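Local coordinates for protein tryptophan--tRNA ligase (Mycoplasma pneumoniae, PDB 2YY5) that probably attaches tryptophan to its cognate tRNA in an ATP-dependent reaction, as a homodimeric class I aminoacyl-tRNA synthetase, at residues N155-K158 with Q159-E162. The protein carries 1 engineered substitution. Sequence-based numbering, arbitrary orientation.
Sequences NDQK and QHLE. With WSA (5'-O-[(L-tryptophylamino)sulfonyl]adenosine), chain J; SO4 (sulfate ion), chain I.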
# COMPACT_ATOMS: atom_id res chain seq x y z
N ASN B 155 -2.05 24.33 8.12
CA ASN B 155 -3.32 24.08 8.79
C ASN B 155 -4.09 22.93 8.17
O ASN B 155 -4.57 22.05 8.88
CB ASN B 155 -4.18 25.34 8.76
CG ASN B 155 -5.47 25.16 9.51
OD1 ASN B 155 -5.48 25.08 10.74
ND2 ASN B 155 -6.58 25.10 8.79
N ASP B 156 -4.20 22.95 6.85
CA ASP B 156 -4.92 21.93 6.09
C ASP B 156 -4.52 20.49 6.39
O ASP B 156 -5.24 19.56 6.03
CB ASP B 156 -4.73 22.19 4.60
CG ASP B 156 -3.28 22.19 4.20
OD1 ASP B 156 -2.53 23.05 4.73
OD2 ASP B 156 -2.88 21.33 3.38
N GLN B 157 -3.38 20.31 7.05
CA GLN B 157 -2.90 18.97 7.38
C GLN B 157 -3.26 18.49 8.78
O GLN B 157 -2.74 17.46 9.22
CB GLN B 157 -1.39 18.92 7.19
CG GLN B 157 -0.98 19.01 5.74
CD GLN B 157 -1.63 17.92 4.92
OE1 GLN B 157 -1.23 16.76 4.97
NE2 GLN B 157 -2.66 18.29 4.16
N LYS B 158 -4.15 19.21 9.47
CA LYS B 158 -4.54 18.85 10.83
C LYS B 158 -5.26 17.51 10.98
O LYS B 158 -4.90 16.72 11.86
CB LYS B 158 -5.40 19.94 11.46
CG LYS B 158 -5.95 19.55 12.84
CD LYS B 158 -6.73 20.68 13.50
CE LYS B 158 -5.80 21.68 14.15
NZ LYS B 158 -4.78 22.17 13.19
N GLN B 159 -6.27 17.25 10.16
CA GLN B 159 -7.01 15.99 10.24
C GLN B 159 -6.06 14.81 10.09
O GLN B 159 -6.21 13.79 10.77
CB GLN B 159 -8.07 15.89 9.15
CG GLN B 159 -9.49 16.25 9.56
CD GLN B 159 -10.54 15.54 8.71
OE1 GLN B 159 -10.46 15.55 7.48
NE2 GLN B 159 -11.51 14.93 9.36
N HIS B 160 -5.10 14.95 9.18
CA HIS B 160 -4.13 13.89 8.92
C HIS B 160 -3.30 13.60 10.16
O HIS B 160 -3.06 12.43 10.49
CB HIS B 160 -3.25 14.28 7.75
CG HIS B 160 -3.98 14.31 6.44
ND1 HIS B 160 -3.62 15.13 5.40
CD2 HIS B 160 -5.05 13.60 6.01
CE1 HIS B 160 -4.44 14.92 4.38
NE2 HIS B 160 -5.32 14.00 4.73
N LEU B 161 -2.87 14.64 10.87
CA LEU B 161 -2.10 14.43 12.08
C LEU B 161 -2.95 13.73 13.13
O LEU B 161 -2.46 12.88 13.88
CB LEU B 161 -1.56 15.76 12.61
CG LEU B 161 -0.06 15.93 12.31
CD1 LEU B 161 0.70 14.81 12.97
CD2 LEU B 161 0.20 15.92 10.80
N GLU B 162 -4.23 14.05 13.18
CA GLU B 162 -5.14 13.42 14.13
C GLU B 162 -5.32 11.94 13.78
O GLU B 162 -5.24 11.09 14.67
CB GLU B 162 -6.49 14.14 14.12
CG GLU B 162 -6.39 15.64 14.38
CD GLU B 162 -7.73 16.36 14.30
OE1 GLU B 162 -8.46 16.19 13.30
OE2 GLU B 162 -8.05 17.11 15.25
CD2 WSA J . 3.36 14.88 4.50
CE3 WSA J . 3.60 16.04 5.23
CZ3 WSA J . 4.06 15.95 6.53
CH2 WSA J . 4.29 14.70 7.11
CZ2 WSA J . 4.05 13.54 6.38
CE2 WSA J . 3.58 13.64 5.07
N11 WSA J . 3.29 12.72 4.15
CD1 WSA J . 2.90 13.32 3.03
CG WSA J . 2.92 14.64 3.20
CB WSA J . 2.56 15.69 2.15
CA WSA J . 1.36 16.54 2.59
NH3 WSA J . 0.20 15.68 2.85
C WSA J . 1.03 17.54 1.48
O WSA J . 0.43 17.17 0.48
NS WSA J . 1.43 18.79 1.65
S WSA J . 1.49 19.57 0.22
O1S WSA J . 2.46 18.88 -0.69
O2S WSA J . 0.14 19.56 -0.43
O5' WSA J . 1.92 20.90 0.51
C5' WSA J . 3.12 21.08 1.27
C4' WSA J . 2.94 21.88 2.56
O4' WSA J . 2.37 23.17 2.26
C3' WSA J . 2.01 21.22 3.58
O3' WSA J . 2.51 21.42 4.90
C2' WSA J . 0.72 22.02 3.39
O2' WSA J . -0.05 21.98 4.60
C1' WSA J . 1.33 23.40 3.23
N9 WSA J . 0.33 24.34 2.66
C8 WSA J . -0.38 24.11 1.55
N7 WSA J . -1.14 25.17 1.28
C5 WSA J . -0.92 26.08 2.23
C4 WSA J . 0.01 25.54 3.11
N3 WSA J . 0.40 26.27 4.17
C2 WSA J . -0.08 27.48 4.37
N1 WSA J . -0.97 28.02 3.55
C6 WSA J . -1.41 27.35 2.48
N6 WSA J . -2.28 27.90 1.64
S SO4 I . -3.30 16.62 1.02
O1 SO4 I . -4.58 16.19 1.58
O2 SO4 I . -2.36 16.87 2.13
O3 SO4 I . -2.75 15.55 0.16
O4 SO4 I . -3.50 17.85 0.23
O HOH W 1 -5.66 16.96 6.79
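Gln157 OE1 takes two hydrogen bonds, one from the protein and one from the ligand: His160 ND1 donates to it at 2.9 Å, and the amino group of the bound tryptophanyl-sulfamoyl adenosine, atom NH3, sits 2.8 Å away. The histidine bond is straight at the hydrogen (164°) and leaves in the imidazole plane, yet it meets OE1 from above the amide plane, with amide and ring planes 59° apart. Gln157 bends at chi2 (-56°), which turns its amide in beside the histidine and the ligand amino group. On the other arm of that amide, NE2 donates to Asp156 OD2 at 3.1 Å, which should keep the glutamine from flipping its amide over. A sulfate, probably from the crystallisation liquor, lies beside NE2 and past the CE1 edge of His160; Tyr135 also holds it. Asp156, in the predicted ATP site, accepts the ribose hydroxyl O2' on OD1 at 2.7 Å, so this short run holds both amino group and ribose of an analogue of the tryptophanyl-adenylate intermediate in the class I synthetase pocket. Water 1 lies over one face of the His160 ring, linking Asp156 O to His160 N.

Gln157 is the N-cap residue, and its carbonyl O receives Leu161 N at 3.3 Å; one residue on, Lys158 O receives Glu162 N at 3.1 Å. Gln159 OE1 accepts a hydrogen bond from Thr109 N. The whole turn joins strand 150-152 to helix 158-175, with Gln157, His160 and Leu161 resting on Met139 of helix 131-144, and Lys158 and Leu161 against Phe184 of strand 183-185.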